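Local coordinates for disulfide bond protein A (Staphylococcus aureus, PDB 3BCI) that probably catalyses disulfide-bond formation in exported proteins, as a thiol:disulfide oxidoreductase of the DsbA subfamily within the thioredoxin family, at residues S68-M73 with N118-D123; A153-E158 with E170-D175. All blocks are in the same frame, centred on the assembly; numbering follows the deposited sequence.

Interaction 1 (S68-M73 with N118-D123); sequences SHAVLM and NKIIKD
Ala-70 and Ile-120 meet where two helices of the helical domain, which DsbA proteins carry as an insertion in the thioredoxin fold, pack side by side. The segments run roughly antiparallel, at 144°, and their axes approach to 8.8 Å. Alanine suits this position because its lone methyl lets the helices come close: Ala-70 CB lies 3.7 Å from Ile-120 CG2 and also rests against the backbone carbonyl oxygen of Ile-120. The isoleucine spreads its two branches over the opposing helix. Its chi1 of -69° sets CG1 beside the backbone N and leaves CG2 anti to it; CG2 touches both the alanine methyl and Val-71 CG2, the latter at 4.0 Å, while the longer arm passes along the backbone of residues 70 and 71. The branched side chains of Val-71 and Ile-120 cross obliquely, and the hydrophobic patch continues into Phe-82 beside the valine and Ile-107 beside the isoleucine.

Packing is looser at the other end of the interface. There the flexible, unbranched Met-73, partly exposed, brings its sulfur only to 4.3 Å from Asp-123 OD1, with no hydrogen bond between them. The buried aspartate is satisfied by other partners: OD1 is hydrogen-bonded to Ser-131 OG, and OD2 to the hydroxyl of Tyr-74, so both carboxylate oxygens are held although neither bonds to segment 68-73. On the tight side, the methyl at the end of the isoleucine arm, Ile-120 CD1, comes to rest 4.1 Å from Val-71 CA.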
ATOM      1  N   SER A  68       4.970   2.885   5.273  1.00 20.01           N
ATOM      2  CA  SER A  68       4.399   2.959   3.933  1.00 25.23           C
ATOM      3  C   SER A  68       3.742   4.319   3.704  1.00 24.95           C
ATOM      4  O   SER A  68       3.959   4.959   2.669  1.00 22.04           O
ATOM      5  CB  SER A  68       3.366   1.840   3.748  1.00 25.74           C
ATOM      6  OG  SER A  68       2.803   1.864   2.448  1.00 29.11           O
ATOM      7  N   HIS A  69       2.940   4.761   4.670  1.00 20.12           N
ATOM      8  CA  HIS A  69       2.267   6.053   4.559  1.00 26.50           C
ATOM      9  C   HIS A  69       3.256   7.218   4.600  1.00 26.08           C
ATOM     10  O   HIS A  69       3.026   8.255   3.976  1.00 21.93           O
ATOM     11  CB  HIS A  69       1.216   6.205   5.664  1.00 19.40           C
ATOM     12  CG  HIS A  69      -0.106   5.594   5.316  1.00 24.16           C
ATOM     13  ND1 HIS A  69      -0.967   6.160   4.402  1.00 19.33           N
ATOM     14  CD2 HIS A  69      -0.692   4.441   5.720  1.00 23.25           C
ATOM     15  CE1 HIS A  69      -2.027   5.384   4.257  1.00 25.41           C
ATOM     16  NE2 HIS A  69      -1.884   4.333   5.046  1.00 27.31           N
ATOM     17  N   ALA A  70       4.354   7.050   5.330  1.00 23.80           N
ATOM     18  CA  ALA A  70       5.366   8.101   5.401  1.00 24.85           C
ATOM     19  C   ALA A  70       5.994   8.255   4.013  1.00 26.46           C
ATOM     20  O   ALA A  70       6.177   9.369   3.522  1.00 23.48           O
ATOM     21  CB  ALA A  70       6.440   7.744   6.443  1.00 24.15           C
ATOM     22  N   VAL A  71       6.314   7.129   3.379  1.00 23.93           N
ATOM     23  CA  VAL A  71       6.897   7.154   2.041  1.00 25.46           C
ATOM     24  C   VAL A  71       5.946   7.828   1.053  1.00 25.75           C
ATOM     25  O   VAL A  71       6.359   8.670   0.251  1.00 25.14           O
ATOM     26  CB  VAL A  71       7.209   5.720   1.534  1.00 26.62           C
ATOM     27  CG1 VAL A  71       7.623   5.754   0.063  1.00 29.05           C
ATOM     28  CG2 VAL A  71       8.322   5.107   2.375  1.00 26.01           C
ATOM     29  N   LEU A  72       4.672   7.455   1.115  1.00 22.00           N
ATOM     30  CA  LEU A  72       3.668   8.018   0.225  1.00 23.26           C
ATOM     31  C   LEU A  72       3.567   9.544   0.330  1.00 26.65           C
ATOM     32  O   LEU A  72       3.544  10.246  -0.683  1.00 23.33           O
ATOM     33  CB  LEU A  72       2.297   7.397   0.524  1.00 23.65           C
ATOM     34  CG  LEU A  72       1.104   8.045  -0.188  1.00 29.68           C
ATOM     35  CD1 LEU A  72       1.270   7.893  -1.698  1.00 22.55           C
ATOM     36  CD2 LEU A  72      -0.201   7.401   0.282  1.00 30.22           C
ATOM     37  N   MET A  73       3.514  10.061   1.552  1.00 22.56           N
ATOM     38  CA  MET A  73       3.376  11.504   1.731  1.00 34.05           C
ATOM     39  C   MET A  73       4.618  12.341   1.460  1.00 25.98           C
ATOM     40  O   MET A  73       4.495  13.495   1.067  1.00 34.73           O
ATOM     41  CB  MET A  73       2.854  11.821   3.136  1.00 36.08           C
ATOM     42  CG  MET A  73       3.735  11.337   4.260  1.00 48.93           C
ATOM     43  SD  MET A  73       3.056  11.789   5.879  1.00 59.64           S
ATOM     44  CE  MET A  73       1.476  10.974   5.803  1.00 38.02           C
ATOM     45  N   ASN A 118      15.699  10.729   5.953  1.00 24.98           N
ATOM     46  CA  ASN A 118      15.651  10.921   7.403  1.00 28.46           C
ATOM     47  C   ASN A 118      14.270  11.366   7.858  1.00 27.07           C
ATOM     48  O   ASN A 118      13.787  10.943   8.908  1.00 26.61           O
ATOM     49  CB  ASN A 118      16.681  11.966   7.860  1.00 22.25           C
ATOM     50  CG  ASN A 118      18.108  11.501   7.669  1.00 32.91           C
ATOM     51  OD1 ASN A 118      18.374  10.303   7.625  1.00 28.87           O
ATOM     52  ND2 ASN A 118      19.036  12.446   7.571  1.00 28.33           N
ATOM     53  N   LYS A 119      13.645  12.227   7.064  1.00 24.60           N
ATOM     54  CA  LYS A 119      12.315  12.751   7.376  1.00 28.16           C
ATOM     55  C   LYS A 119      11.259  11.643   7.431  1.00 26.58           C
ATOM     56  O   LYS A 119      10.404  11.626   8.316  1.00 28.56           O
ATOM     57  CB  LYS A 119      11.929  13.801   6.331  1.00 33.80           C
ATOM     58  CG  LYS A 119      10.557  14.421   6.513  1.00 41.14           C
ATOM     59  CD  LYS A 119      10.344  15.550   5.510  1.00 41.14           C
ATOM     60  CE  LYS A 119      10.513  15.064   4.073  1.00 43.11           C
ATOM     61  NZ  LYS A 119      10.403  16.181   3.093  1.00 46.74           N
ATOM     62  N   ILE A 120      11.329  10.718   6.481  1.00 26.30           N
ATOM     63  CA  ILE A 120      10.392   9.599   6.417  1.00 26.53           C
ATOM     64  C   ILE A 120      10.581   8.652   7.599  1.00 23.83           C
ATOM     65  O   ILE A 120       9.611   8.251   8.250  1.00 21.06           O
ATOM     66  CB  ILE A 120      10.590   8.808   5.105  1.00 23.44           C
ATOM     67  CG1 ILE A 120      10.119   9.659   3.921  1.00 23.81           C
ATOM     68  CG2 ILE A 120       9.856   7.466   5.174  1.00 22.72           C
ATOM     69  CD1 ILE A 120      10.490   9.084   2.558  1.00 27.60           C
ATOM     70  N   ILE A 121      11.837   8.304   7.866  1.00 22.78           N
ATOM     71  CA  ILE A 121      12.196   7.396   8.949  1.00 24.27           C
ATOM     72  C   ILE A 121      11.753   7.932  10.308  1.00 23.27           C
ATOM     73  O   ILE A 121      11.226   7.189  11.133  1.00 25.72           O
ATOM     74  CB  ILE A 121      13.728   7.138   8.939  1.00 26.00           C
ATOM     75  CG1 ILE A 121      14.102   6.366   7.670  1.00 25.69           C
ATOM     76  CG2 ILE A 121      14.154   6.351  10.155  1.00 20.49           C
ATOM     77  CD1 ILE A 121      15.593   6.063   7.537  1.00 28.49           C
ATOM     78  N   LYS A 122      11.946   9.225  10.537  1.00 20.88           N
ATOM     79  CA  LYS A 122      11.544   9.813  11.808  1.00 25.54           C
ATOM     80  C   LYS A 122      10.021   9.949  11.918  1.00 27.35           C
ATOM     81  O   LYS A 122       9.445   9.745  12.984  1.00 24.40           O
ATOM     82  CB  LYS A 122      12.215  11.181  11.977  1.00 27.49           C
ATOM     83  CG  LYS A 122      11.957  11.864  13.322  1.00 31.58           C
ATOM     84  CD  LYS A 122      10.728  12.750  13.283  1.00 28.35           C
ATOM     85  CE  LYS A 122      10.599  13.559  14.564  1.00 40.44           C
ATOM     86  NZ  LYS A 122       9.441  14.490  14.519  1.00 33.84           N
ATOM     87  N   ASP A 123       9.362  10.273  10.809  1.00 28.03           N
ATOM     88  CA  ASP A 123       7.916  10.451  10.832  1.00 27.88           C
ATOM     89  C   ASP A 123       7.124   9.194  11.200  1.00 26.31           C
ATOM     90  O   ASP A 123       6.239   9.254  12.050  1.00 24.21           O
ATOM     91  CB  ASP A 123       7.434  11.001   9.482  1.00 26.56           C
ATOM     92  CG  ASP A 123       6.010  11.556   9.546  1.00 31.00           C
ATOM     93  OD1 ASP A 123       5.043  10.765   9.577  1.00 26.49           O
ATOM     94  OD2 ASP A 123       5.862  12.795   9.575  1.00 32.74           O
TER

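Interaction 2 (A153-E158 with E170-D175); sequences AFINGE and EKLLKD
The carbonyl oxygen of Glu-158 accepts a hydrogen bond from Ile-155 N at 2.8 Å (N to O), and the same oxygen is touched by the methyl CD1 of Leu-172. A return bond, Glu-158 N to Ile-155 O at 2.9 Å, makes these residues a hydrogen-bonded antiparallel pair closed by a type I' turn. Asn-156 and Gly-157, with their positive phi angles, are the classic residues for such a tight hairpin.

No hydrogen bond joins the hairpin to the C-terminal helix; the contact is mostly apolar. Ile-155 is the central residue, its beta-branched side chain well suited to a strand. With chi1 at -61°, its CG1 arm lies anti to the carbonyl carbon, and CD1 at the end of that arm reaches Leu-172 CB at 3.7 Å and Leu-173 CG at 3.8 Å. The second branch, CG2, meets Leu-173 CD2 at 3.7 Å, the isoleucine and this leucine lying at about a right angle. Leu-172 reaches across to both ends of the turn: its CD1 sits 3.8 Å from Ile-155 CB and brushes CB of Glu-158; the carboxylate of that residue turns away from the helix at the exposed edge.

Leu-173 is buried further by Pro-13, Val-47 and Tyr-41 of helix 24-42, while Ile-155 touches Val-15 of strand 14-19; the contact thus lays helix 166-174 against the outer part of the thioredoxin sheet, beside helix 24-42.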
ATOM      1  N   ALA A 153     -10.614  -5.119  -4.326  1.00 27.55           N
ATOM      2  CA  ALA A 153     -10.405  -3.851  -5.006  1.00 22.29           C
ATOM      3  C   ALA A 153     -11.709  -3.275  -5.517  1.00 23.74           C
ATOM      4  O   ALA A 153     -12.626  -4.011  -5.870  1.00 23.96           O
ATOM      5  CB  ALA A 153      -9.417  -4.038  -6.159  1.00 23.63           C
ATOM      6  N   PHE A 154     -11.779  -1.949  -5.541  1.00 22.86           N
ATOM      7  CA  PHE A 154     -12.958  -1.230  -5.999  1.00 24.93           C
ATOM      8  C   PHE A 154     -12.531  -0.058  -6.877  1.00 28.31           C
ATOM      9  O   PHE A 154     -11.481   0.544  -6.654  1.00 25.65           O
ATOM     10  CB  PHE A 154     -13.741  -0.693  -4.795  1.00 21.55           C
ATOM     11  CG  PHE A 154     -14.278  -1.770  -3.891  1.00 27.19           C
ATOM     12  CD1 PHE A 154     -15.569  -2.258  -4.060  1.00 24.99           C
ATOM     13  CD2 PHE A 154     -13.488  -2.302  -2.877  1.00 26.34           C
ATOM     14  CE1 PHE A 154     -16.066  -3.265  -3.226  1.00 31.66           C
ATOM     15  CE2 PHE A 154     -13.973  -3.306  -2.039  1.00 29.73           C
ATOM     16  CZ  PHE A 154     -15.263  -3.790  -2.212  1.00 30.37           C
ATOM     17  N   ILE A 155     -13.344   0.252  -7.880  1.00 23.05           N
ATOM     18  CA  ILE A 155     -13.075   1.379  -8.764  1.00 25.79           C
ATOM     19  C   ILE A 155     -14.338   2.225  -8.689  1.00 23.82           C
ATOM     20  O   ILE A 155     -15.411   1.803  -9.120  1.00 22.60           O
ATOM     21  CB  ILE A 155     -12.805   0.919 -10.211  1.00 26.88           C
ATOM     22  CG1 ILE A 155     -11.563   0.018 -10.237  1.00 27.13           C
ATOM     23  CG2 ILE A 155     -12.595   2.134 -11.105  1.00 23.88           C
ATOM     24  CD1 ILE A 155     -11.136  -0.439 -11.620  1.00 24.19           C
ATOM     25  N   ASN A 156     -14.200   3.415  -8.116  1.00 24.75           N
ATOM     26  CA  ASN A 156     -15.328   4.312  -7.907  1.00 27.08           C
ATOM     27  C   ASN A 156     -16.420   3.559  -7.161  1.00 31.44           C
ATOM     28  O   ASN A 156     -17.607   3.693  -7.465  1.00 29.12           O
ATOM     29  CB  ASN A 156     -15.873   4.857  -9.231  1.00 25.00           C
ATOM     30  CG  ASN A 156     -14.931   5.850  -9.880  1.00 25.90           C
ATOM     31  OD1 ASN A 156     -14.067   6.426  -9.216  1.00 27.13           O
ATOM     32  ND2 ASN A 156     -15.100   6.067 -11.178  1.00 31.14           N
ATOM     33  N   GLY A 157     -16.001   2.743  -6.196  1.00 23.32           N
ATOM     34  CA  GLY A 157     -16.945   1.994  -5.391  1.00 21.80           C
ATOM     35  C   GLY A 157     -17.503   0.727  -6.001  1.00 25.70           C
ATOM     36  O   GLY A 157     -18.271   0.034  -5.344  1.00 25.49           O
ATOM     37  N   GLU A 158     -17.141   0.431  -7.248  1.00 23.10           N
ATOM     38  CA  GLU A 158     -17.614  -0.780  -7.921  1.00 27.26           C
ATOM     39  C   GLU A 158     -16.571  -1.868  -7.706  1.00 23.52           C
ATOM     40  O   GLU A 158     -15.376  -1.652  -7.924  1.00 20.99           O
ATOM     41  CB  GLU A 158     -17.799  -0.522  -9.422  1.00 28.27           C
ATOM     42  CG  GLU A 158     -18.889   0.480  -9.744  1.00 46.90           C
ATOM     43  CD  GLU A 158     -20.259  -0.162  -9.870  1.00 54.78           C
ATOM     44  OE1 GLU A 158     -20.533  -1.149  -9.151  1.00 49.44           O
ATOM     45  OE2 GLU A 158     -21.064   0.330 -10.687  1.00 61.12           O
ATOM     46  N   GLU A 170      -9.116  -2.987 -15.990  1.00 24.52           N
ATOM     47  CA  GLU A 170      -9.229  -2.301 -17.269  1.00 34.35           C
ATOM     48  C   GLU A 170     -10.677  -2.297 -17.743  1.00 38.40           C
ATOM     49  O   GLU A 170     -11.151  -1.320 -18.326  1.00 34.83           O
ATOM     50  CB  GLU A 170      -8.328  -2.995 -18.294  1.00 34.08           C
ATOM     51  CG  GLU A 170      -8.195  -2.277 -19.616  1.00 44.35           C
ATOM     52  CD  GLU A 170      -7.095  -2.868 -20.472  1.00 52.77           C
ATOM     53  OE1 GLU A 170      -7.124  -4.094 -20.712  1.00 62.45           O
ATOM     54  OE2 GLU A 170      -6.202  -2.109 -20.904  1.00 59.96           O
ATOM     55  N   LYS A 171     -11.379  -3.392 -17.472  1.00 34.27           N
ATOM     56  CA  LYS A 171     -12.776  -3.528 -17.858  1.00 35.06           C
ATOM     57  C   LYS A 171     -13.608  -2.403 -17.247  1.00 37.67           C
ATOM     58  O   LYS A 171     -14.377  -1.747 -17.947  1.00 39.78           O
ATOM     59  CB  LYS A 171     -13.298  -4.890 -17.403  1.00 49.57           C
ATOM     60  CG  LYS A 171     -14.660  -5.275 -17.947  1.00 58.54           C
ATOM     61  CD  LYS A 171     -14.933  -6.742 -17.661  1.00 61.77           C
ATOM     62  CE  LYS A 171     -16.406  -7.001 -17.420  0.50 65.18           C
ATOM     63  NZ  LYS A 171     -16.648  -8.416 -17.031  0.50 63.49           N
ATOM     64  N   LEU A 172     -13.445  -2.175 -15.948  1.00 33.86           N
ATOM     65  CA  LEU A 172     -14.177  -1.114 -15.262  1.00 39.73           C
ATOM     66  C   LEU A 172     -13.717   0.279 -15.678  1.00 36.06           C
ATOM     67  O   LEU A 172     -14.511   1.219 -15.717  1.00 44.72           O
ATOM     68  CB  LEU A 172     -14.015  -1.246 -13.744  1.00 35.71           C
ATOM     69  CG  LEU A 172     -14.936  -2.223 -13.022  1.00 37.80           C
ATOM     70  CD1 LEU A 172     -14.656  -2.178 -11.526  1.00 33.58           C
ATOM     71  CD2 LEU A 172     -16.381  -1.852 -13.303  1.00 38.04           C
ATOM     72  N   LEU A 173     -12.432   0.405 -15.992  1.00 32.63           N
ATOM     73  CA  LEU A 173     -11.855   1.690 -16.364  1.00 33.10           C
ATOM     74  C   LEU A 173     -12.148   2.125 -17.793  1.00 41.65           C
ATOM     75  O   LEU A 173     -12.071   3.313 -18.102  1.00 47.43           O
ATOM     76  CB  LEU A 173     -10.337   1.666 -16.128  1.00 26.67           C
ATOM     77  CG  LEU A 173      -9.901   1.490 -14.667  1.00 31.39           C
ATOM     78  CD1 LEU A 173      -8.417   1.222 -14.601  1.00 24.65           C
ATOM     79  CD2 LEU A 173     -10.263   2.723 -13.864  1.00 25.28           C
ATOM     80  N   LYS A 174     -12.485   1.179 -18.667  1.00 50.14           N
ATOM     81  CA  LYS A 174     -12.771   1.529 -20.057  1.00 58.86           C
ATOM     82  C   LYS A 174     -13.828   2.612 -20.156  1.00 67.18           C
ATOM     83  O   LYS A 174     -13.589   3.679 -20.723  1.00 70.26           O
ATOM     84  CB  LYS A 174     -13.213   0.305 -20.863  1.00 56.91           C
ATOM     85  CG  LYS A 174     -12.052  -0.503 -21.406  1.00 61.77           C
ATOM     86  CD  LYS A 174     -10.803   0.369 -21.515  1.00 63.45           C
ATOM     87  CE  LYS A 174      -9.583  -0.411 -21.970  0.70 66.03           C
ATOM     88  NZ  LYS A 174      -9.708  -0.874 -23.377  0.70 65.62           N
ATOM     89  N   ASP A 175     -15.006   2.322 -19.620  1.00 75.49           N
ATOM     90  CA  ASP A 175     -16.087   3.293 -19.610  1.00 80.23           C
ATOM     91  C   ASP A 175     -15.612   4.460 -18.740  1.00 80.28           C
ATOM     92  O   ASP A 175     -15.893   4.450 -17.520  1.00 77.32           O
ATOM     93  CB  ASP A 175     -17.366   2.683 -19.020  1.00 82.73           C
ATOM     94  CG  ASP A 175     -17.217   1.208 -18.687  1.00 85.46           C
ATOM     95  OD1 ASP A 175     -18.194   0.455 -18.883  1.00 83.82           O
ATOM     96  OD2 ASP A 175     -16.134   0.797 -18.219  1.00 80.87           O
TER

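From the N terminus, the chain first builds strand 14-19, helix 24-42, at whose start lie Cys-23 and Cys-26, the pair known to form a disulfide in this protein, and strand 48-53 before entering the helical region. Interaction 1 closes a loop of 44 residues that carries helices 79-88 and 100-108, bringing helix 114-125 back to helix 61-74. Helix 130-144 then leads to the sheet again, where interaction 2 closes a much shorter loop of 11 residues and sets helix 166-174 against the final hairpin. The loops follow in series, neither nested nor crossed. With centres 30 Å apart on opposite sides of the chain's centre, one contact binds the inserted helices together and the other the thioredoxin core.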